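Local coordinates for protein HIAXHD3 (Humicola insolens, PDB 3ZXJ) that probably removes arabinofuranose side chains from arabinoxylan as a family 43 arabinofuranosidase, studied for engineering endo-xylanase activity into its active site, at residues Asp16-Glu21 / Ser32-Ala37; Leu354-Ala359 / Gly522-Lys527. All coordinates share one frame; numbering follows the deposited sequence.

Interaction 1 (Asp16-Glu21 / Ser32-Ala37); sequences DHPDLE and SSSTFA
D19 OD2 takes two hydrogen bonds, one from S34 OG and one with O6 of a bound BTB molecule, probably from the crystallisation liquor. The bond from S34 OG to D19 OD2 is 2.7 Å long. It comes to the anti side, about 30° out of the carboxylate plane. The S34 hydroxyl lies between its own backbone N and carbonyl carbon (chi1 61°), which turns it to D19. P18 CG packs against the same S34 OG at 3.3 Å. With an alanine in place of D19, the S34 hydroxyl would probably lose this acceptor and BTB one of its holds. S34 N also bonds to P18 O at 3.1 Å. H17 ND1 and S33 OG share a nearly straight hydrogen bond of 2.8 Å, met at the edge of the imidazole and close to its plane. P18 CG also faces the edge of the F36 ring, 4.4 Å from CE1. E21 and S32 form an antiparallel hydrogen-bonded pair, with S32 N to E21 O at 2.9 Å. The E21 carboxylate itself turns to T87 and R89. The two segments lead into strand 21-25 and out of strand 28-32, the hairpin that opens the first blade of the five-bladed beta-propeller of family 43. This end is buried near the chain centre, consistent with the substrate pocket. H17 and S33 rest on strand 41-47, and D19 and L20 touch strand 260-267.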
ATOM      1  N   ASP A  16       0.633  -5.868   1.006  1.00 11.84           N
ATOM      2  CA  ASP A  16      -0.540  -5.182   0.500  1.00 11.58           C
ATOM      3  C   ASP A  16      -0.181  -3.924  -0.300  1.00 11.44           C
ATOM      4  O   ASP A  16       0.054  -2.877   0.275  1.00 11.15           O
ATOM      5  CB  ASP A  16      -1.413  -4.816   1.714  1.00 11.42           C
ATOM      6  CG  ASP A  16      -2.673  -4.061   1.335  1.00 11.32           C
ATOM      7  OD1 ASP A  16      -3.263  -4.364   0.293  1.00 11.26           O
ATOM      8  OD2 ASP A  16      -3.077  -3.165   2.108  1.00 11.42           O
ATOM      9  N   HIS A  17      -0.224  -4.031  -1.629  1.00 11.34           N
ATOM     10  CA  HIS A  17       0.075  -2.937  -2.562  1.00 11.20           C
ATOM     11  C   HIS A  17      -0.952  -2.939  -3.676  1.00 11.12           C
ATOM     12  O   HIS A  17      -0.663  -3.352  -4.800  1.00 11.64           O
ATOM     13  CB  HIS A  17       1.521  -3.040  -3.093  1.00 11.61           C
ATOM     14  CG  HIS A  17       2.554  -2.414  -2.164  1.00 11.69           C
ATOM     15  ND1 HIS A  17       2.701  -1.070  -2.049  1.00 11.79           N
ATOM     16  CD2 HIS A  17       3.491  -2.989  -1.301  1.00 12.10           C
ATOM     17  CE1 HIS A  17       3.684  -0.798  -1.177  1.00 11.78           C
ATOM     18  NE2 HIS A  17       4.173  -1.982  -0.716  1.00 11.87           N
ATOM     19  N   PRO A  18      -2.186  -2.471  -3.373  1.00 10.96           N
ATOM     20  CA  PRO A  18      -3.313  -2.619  -4.272  1.00 11.09           C
ATOM     21  C   PRO A  18      -3.336  -1.568  -5.394  1.00 11.29           C
ATOM     22  O   PRO A  18      -2.603  -0.595  -5.341  1.00 10.97           O
ATOM     23  CB  PRO A  18      -4.516  -2.380  -3.344  1.00 11.02           C
ATOM     24  CG  PRO A  18      -4.010  -1.411  -2.305  1.00 10.83           C
ATOM     25  CD  PRO A  18      -2.589  -1.896  -2.073  1.00 10.73           C
ATOM     26  N   ASP A  19      -4.196  -1.806  -6.390  1.00 11.63           N
ATOM     27  CA  ASP A  19      -4.511  -0.832  -7.454  1.00 12.10           C
ATOM     28  C   ASP A  19      -3.258  -0.450  -8.244  1.00 12.00           C
ATOM     29  O   ASP A  19      -3.075   0.707  -8.660  1.00 11.88           O
ATOM     30  CB  ASP A  19      -5.200   0.424  -6.880  1.00 12.43           C
ATOM     31  CG  ASP A  19      -6.529   0.109  -6.212  1.00 13.17           C
ATOM     32  OD1 ASP A  19      -7.226  -0.794  -6.721  1.00 13.47           O
ATOM     33  OD2 ASP A  19      -6.858   0.746  -5.169  1.00 13.39           O
ATOM     34  N   LEU A  20      -2.405  -1.450  -8.461  1.00 12.00           N
ATOM     35  CA  LEU A  20      -1.084  -1.203  -8.988  1.00 12.07           C
ATOM     36  C   LEU A  20      -1.076  -0.611 -10.398  1.00 12.26           C
ATOM     37  O   LEU A  20      -1.952  -0.892 -11.236  1.00 12.26           O
ATOM     38  CB  LEU A  20      -0.245  -2.487  -8.931  1.00 12.29           C
ATOM     39  CG  LEU A  20      -0.648  -3.641  -9.862  1.00 12.75           C
ATOM     40  CD1 LEU A  20       0.135  -3.524 -11.175  1.00 13.01           C
ATOM     41  CD2 LEU A  20      -0.359  -4.995  -9.209  1.00 12.81           C
ATOM     42  N   GLU A  21      -0.086   0.236 -10.630  1.00 12.50           N
ATOM     43  CA  GLU A  21       0.304   0.628 -11.971  1.00 13.06           C
ATOM     44  C   GLU A  21       1.776   0.223 -12.128  1.00 12.94           C
ATOM     45  O   GLU A  21       2.564   0.448 -11.217  1.00 12.59           O
ATOM     46  CB  GLU A  21       0.125   2.132 -12.148  1.00 14.00           C
ATOM     47  CG  GLU A  21       0.789   2.698 -13.389  1.00 15.57           C
ATOM     48  CD  GLU A  21      -0.200   3.080 -14.460  1.00 16.41           C
ATOM     49  OE1 GLU A  21      -1.009   3.970 -14.191  1.00 18.03           O
ATOM     50  OE2 GLU A  21      -0.153   2.517 -15.563  1.00 17.78           O
ATOM     51  N   SER A  32       3.314   1.615  -8.677  1.00 11.10           N
ATOM     52  CA  SER A  32       2.636   2.599  -7.837  1.00 11.16           C
ATOM     53  C   SER A  32       1.377   1.978  -7.235  1.00 10.87           C
ATOM     54  O   SER A  32       0.613   1.351  -7.962  1.00 10.81           O
ATOM     55  CB  SER A  32       2.262   3.822  -8.695  1.00 11.53           C
ATOM     56  OG  SER A  32       1.468   4.754  -7.967  1.00 12.06           O
ATOM     57  N   SER A  33       1.161   2.123  -5.927  1.00 10.72           N
ATOM     58  CA  SER A  33      -0.045   1.557  -5.295  1.00 10.80           C
ATOM     59  C   SER A  33      -0.892   2.598  -4.563  1.00 10.84           C
ATOM     60  O   SER A  33      -0.455   3.748  -4.397  1.00 10.95           O
ATOM     61  CB  SER A  33       0.326   0.411  -4.331  1.00 10.70           C
ATOM     62  OG  SER A  33       1.080   0.916  -3.245  1.00 11.13           O
ATOM     63  N   SER A  34      -2.088   2.189  -4.121  1.00 10.59           N
ATOM     64  CA  SER A  34      -3.027   3.095  -3.438  1.00 10.73           C
ATOM     65  C   SER A  34      -2.987   2.912  -1.917  1.00 10.46           C
ATOM     66  O   SER A  34      -2.728   1.787  -1.404  1.00 11.12           O
ATOM     67  CB  SER A  34      -4.447   2.837  -3.925  1.00 10.86           C
ATOM     68  OG  SER A  34      -4.802   1.483  -3.603  1.00 11.08           O
ATOM     69  N   THR A  35      -3.314   3.970  -1.193  1.00  9.91           N
ATOM     70  CA  THR A  35      -3.053   3.956   0.253  1.00  9.54           C
ATOM     71  C   THR A  35      -4.153   4.574   1.105  1.00  9.23           C
ATOM     72  O   THR A  35      -3.982   4.700   2.314  1.00  9.00           O
ATOM     73  CB  THR A  35      -1.772   4.727   0.600  1.00  9.53           C
ATOM     74  OG1 THR A  35      -1.638   5.852  -0.278  1.00  9.77           O
ATOM     75  CG2 THR A  35      -0.499   3.823   0.524  1.00  9.60           C
ATOM     76  N   PHE A  36      -5.245   5.019   0.490  1.00  9.24           N
ATOM     77  CA  PHE A  36      -6.385   5.472   1.302  1.00  9.26           C
ATOM     78  C   PHE A  36      -5.959   6.621   2.242  1.00  9.04           C
ATOM     79  O   PHE A  36      -5.423   7.606   1.744  1.00  9.17           O
ATOM     80  CB  PHE A  36      -7.067   4.235   1.981  1.00  9.49           C
ATOM     81  CG  PHE A  36      -7.504   3.210   0.964  1.00  9.70           C
ATOM     82  CD1 PHE A  36      -6.603   2.247   0.479  1.00  9.65           C
ATOM     83  CD2 PHE A  36      -8.768   3.281   0.398  1.00  9.92           C
ATOM     84  CE1 PHE A  36      -6.992   1.363  -0.529  1.00  9.90           C
ATOM     85  CE2 PHE A  36      -9.168   2.373  -0.591  1.00 10.16           C
ATOM     86  CZ  PHE A  36      -8.272   1.440  -1.069  1.00 10.22           C
ATOM     87  N   ALA A  37      -6.228   6.547   3.546  1.00  8.78           N
ATOM     88  CA  ALA A  37      -5.877   7.652   4.447  1.00  8.74           C
ATOM     89  C   ALA A  37      -4.497   7.482   5.091  1.00  8.55           C
ATOM     90  O   ALA A  37      -4.149   8.226   6.011  1.00  8.46           O
ATOM     91  CB  ALA A  37      -6.962   7.886   5.523  1.00  8.82           C
TER

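Interaction 2 (Leu354-Ala359 / Gly522-Lys527); sequences LILRTA and GEVKVK
E523 and I355 lie diagonally across the two strands, and their side chains cross at a slant. E523 OE2 lies against two methyls of I355, CG2 at 3.6 Å and CD1 nearby. The E523 chain starts between its backbone N and carbonyl carbon (chi1 69°) and then runs extended, which carries the carboxylate to I355. R357 stands alongside E523 and points the same way; its CG is 3.8 Å from E523 CB. The two end groups do not form a salt bridge. Their planes are 55° apart, and R357 NH1 is 5.1 Å from E523 OE1. The guanidinium is instead bonded to T345 OG1 and the backbone O of S342. Opposite charges at this spacing may still attract weakly.

L354, L356, V524 and V526 occupy the other face and are buried. The L356 and V526 side chains are angled to each other, with L356 CD1 3.9 Å from V526 CG2. L356 CB meets V524 CG2 at 4.2 Å, and L354 CB is as far from V526 CB. L356 and V526 both pack on V512 of strand 509-516.

Backbone bonds set the register. L354 with V526 and L356 with V524 are antiparallel hydrogen-bonded pairs, the first by reciprocal bonds, with V526 N to L354 O at 2.7 Å. I355 with K525 and R357 with E523 are non-hydrogen-bonded pairs. Beyond the strand end, T358 N bonds to G522 O at 3.0 Å, and a water bridges T358 OG1 and G522 N. One face is apolar and buried; the other, with I355, R357, E523 and K525, is mixed and partly exposed. This is the pattern of one of the two sheets of a concanavalin A-like beta-sandwich, its apolar face turned to strand 509-516 of the other sheet.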
ATOM      1  N   LEU A 354      12.860   6.916  17.706  1.00 12.39           N
ATOM      2  CA  LEU A 354      11.750   7.783  17.364  1.00 11.61           C
ATOM      3  C   LEU A 354      11.023   8.192  18.647  1.00 11.42           C
ATOM      4  O   LEU A 354      10.616   7.335  19.413  1.00 11.47           O
ATOM      5  CB  LEU A 354      10.784   7.043  16.429  1.00 10.92           C
ATOM      6  CG  LEU A 354       9.392   7.664  16.260  1.00 10.91           C
ATOM      7  CD1 LEU A 354       9.473   8.974  15.516  1.00 10.65           C
ATOM      8  CD2 LEU A 354       8.554   6.661  15.473  1.00 10.50           C
ATOM      9  N   ILE A 355      10.843   9.490  18.885  1.00 11.24           N
ATOM     10  CA  ILE A 355      10.032   9.884  20.016  1.00 11.45           C
ATOM     11  C   ILE A 355       8.610  10.134  19.554  1.00 10.87           C
ATOM     12  O   ILE A 355       8.403  10.900  18.605  1.00 10.80           O
ATOM     13  CB  ILE A 355      10.542  11.163  20.680  1.00 12.18           C
ATOM     14  CG1 ILE A 355      11.954  10.934  21.253  1.00 12.76           C
ATOM     15  CG2 ILE A 355       9.559  11.612  21.763  1.00 12.20           C
ATOM     16  CD1 ILE A 355      12.494  12.218  21.844  1.00 13.69           C
ATOM     17  N   LEU A 356       7.644   9.494  20.229  1.00 10.52           N
ATOM     18  CA  LEU A 356       6.229   9.769  20.009  1.00 10.44           C
ATOM     19  C   LEU A 356       5.687  10.446  21.254  1.00 11.00           C
ATOM     20  O   LEU A 356       5.514   9.808  22.294  1.00 10.69           O
ATOM     21  CB  LEU A 356       5.433   8.476  19.753  1.00 10.00           C
ATOM     22  CG  LEU A 356       5.787   7.637  18.520  1.00  9.63           C
ATOM     23  CD1 LEU A 356       5.023   6.306  18.503  1.00  9.40           C
ATOM     24  CD2 LEU A 356       5.550   8.417  17.243  1.00  9.56           C
ATOM     25  N   ARG A 357       5.466  11.753  21.164  1.00 11.51           N
ATOM     26  CA  ARG A 357       4.789  12.458  22.259  1.00 12.62           C
ATOM     27  C   ARG A 357       3.301  12.321  22.037  1.00 12.08           C
ATOM     28  O   ARG A 357       2.861  12.248  20.878  1.00 11.82           O
ATOM     29  CB  ARG A 357       5.227  13.930  22.295  1.00 14.36           C
ATOM     30  CG  ARG A 357       6.717  14.063  22.578  1.00 16.73           C
ATOM     31  CD  ARG A 357       7.243  15.503  22.542  1.00 20.24           C
ATOM     32  NE  ARG A 357       7.292  16.057  21.175  1.00 21.97           N
ATOM     33  CZ  ARG A 357       8.151  15.698  20.210  1.00 22.79           C
ATOM     34  NH1 ARG A 357       9.085  14.779  20.413  1.00 22.78           N
ATOM     35  NH2 ARG A 357       8.081  16.286  19.021  1.00 23.57           N
ATOM     36  N   THR A 358       2.511  12.238  23.106  1.00 11.96           N
ATOM     37  CA  THR A 358       1.062  12.068  22.885  1.00 11.95           C
ATOM     38  C   THR A 358       0.526  13.294  22.122  1.00 12.34           C
ATOM     39  O   THR A 358       0.882  14.434  22.431  1.00 12.52           O
ATOM     40  CB  THR A 358       0.275  11.867  24.199  1.00 12.07           C
ATOM     41  OG1 THR A 358       0.571  12.935  25.091  1.00 12.59           O
ATOM     42  CG2 THR A 358       0.667  10.524  24.905  1.00 11.62           C
ATOM     43  N   ALA A 359      -0.352  13.038  21.157  1.00 12.50           N
ATOM     44  CA  ALA A 359      -0.864  14.066  20.240  1.00 12.91           C
ATOM     45  C   ALA A 359      -2.370  14.267  20.357  1.00 13.53           C
ATOM     46  O   ALA A 359      -2.905  15.307  19.927  1.00 14.52           O
ATOM     47  CB  ALA A 359      -0.471  13.723  18.792  1.00 12.81           C
ATOM     48  N   GLY A 522       3.102  13.304  27.814  1.00 15.98           N
ATOM     49  CA  GLY A 522       3.923  12.092  27.968  1.00 15.78           C
ATOM     50  C   GLY A 522       4.552  11.677  26.650  1.00 15.31           C
ATOM     51  O   GLY A 522       4.132  12.141  25.569  1.00 15.42           O
ATOM     52  N   GLU A 523       5.562  10.812  26.710  1.00 15.00           N
ATOM     53  CA  GLU A 523       6.176  10.351  25.479  1.00 14.75           C
ATOM     54  C   GLU A 523       6.662   8.953  25.648  1.00 14.10           C
ATOM     55  O   GLU A 523       6.964   8.507  26.775  1.00 13.64           O
ATOM     56  CB  GLU A 523       7.334  11.259  25.009  1.00 16.31           C
ATOM     57  CG  GLU A 523       8.581  11.219  25.871  1.00 18.20           C
ATOM     58  CD  GLU A 523       9.663  12.182  25.408  1.00 20.68           C
ATOM     59  OE1 GLU A 523       9.379  13.396  25.308  1.00 22.47           O
ATOM     60  OE2 GLU A 523      10.808  11.718  25.148  1.00 22.86           O
ATOM     61  N   VAL A 524       6.724   8.257  24.528  1.00 13.08           N
ATOM     62  CA  VAL A 524       7.484   7.005  24.488  1.00 13.02           C
ATOM     63  C   VAL A 524       8.558   7.087  23.422  1.00 12.60           C
ATOM     64  O   VAL A 524       8.443   7.846  22.456  1.00 12.80           O
ATOM     65  CB  VAL A 524       6.589   5.774  24.245  1.00 13.15           C
ATOM     66  CG1 VAL A 524       5.433   5.695  25.248  1.00 13.39           C
ATOM     67  CG2 VAL A 524       6.077   5.749  22.833  1.00 13.55           C
ATOM     68  N   LYS A 525       9.622   6.325  23.604  1.00 12.36           N
ATOM     69  CA  LYS A 525      10.633   6.265  22.572  1.00 12.31           C
ATOM     70  C   LYS A 525      10.580   4.893  21.919  1.00 11.76           C
ATOM     71  O   LYS A 525      10.616   3.866  22.600  1.00 11.35           O
ATOM     72  CB  LYS A 525      12.028   6.557  23.157  1.00 13.64           C
ATOM     73  CG  LYS A 525      13.152   6.337  22.150  1.00 15.15           C
ATOM     74  CD  LYS A 525      14.536   6.430  22.780  1.00 17.54           C
ATOM     75  CE  LYS A 525      14.993   7.864  22.946  1.00 19.85           C
ATOM     76  NZ  LYS A 525      16.464   7.875  23.289  1.00 21.98           N
ATOM     77  N   VAL A 526      10.471   4.883  20.598  1.00 11.17           N
ATOM     78  CA  VAL A 526      10.551   3.645  19.870  1.00 10.87           C
ATOM     79  C   VAL A 526      12.008   3.466  19.469  1.00 11.12           C
ATOM     80  O   VAL A 526      12.518   4.164  18.613  1.00 11.02           O
ATOM     81  CB  VAL A 526       9.630   3.667  18.650  1.00 10.65           C
ATOM     82  CG1 VAL A 526       9.563   2.290  17.983  1.00 10.71           C
ATOM     83  CG2 VAL A 526       8.255   4.144  19.064  1.00 10.18           C
ATOM     84  N   LYS A 527      12.674   2.520  20.096  1.00 11.36           N
ATOM     85  CA  LYS A 527      14.080   2.294  19.810  1.00 12.20           C
ATOM     86  C   LYS A 527      14.254   1.583  18.481  1.00 12.31           C
ATOM     87  O   LYS A 527      15.268   1.771  17.773  1.00 13.55           O
ATOM     88  CB  LYS A 527      14.675   1.429  20.902  1.00 12.90           C
ATOM     89  CG  LYS A 527      14.595   2.040  22.289  1.00 13.50           C
ATOM     90  CD  LYS A 527      15.374   1.129  23.237  1.00 14.61           C
ATOM     91  CE  LYS A 527      15.115   1.474  24.690  1.00 14.65           C
ATOM     92  NZ  LYS A 527      15.949   0.545  25.536  1.00 16.05           N
TER
HETATM   93  O   HOH W   1       0.451  12.534  27.824  1.00 13.46           O

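The two contacts lie in different domains, and their centres are about 28 Å apart. They share no strand and do not touch. Interaction 1 is buried throughout, close to the centre of the chain. Interaction 2 is about 25 Å from that centre, with one buried face and one partly exposed. Their chemistry follows. In 16-21 / 32-37, mostly irregular segments are joined by side-chain and backbone hydrogen bonds together, beside bound BTB, consistent with a place at the substrate pocket. In 354-359 / 522-527, regular strands are joined by backbone bonds and apolar packing. Interaction 1 joins segments near in sequence; interaction 2 brings together strands over 160 residues apart.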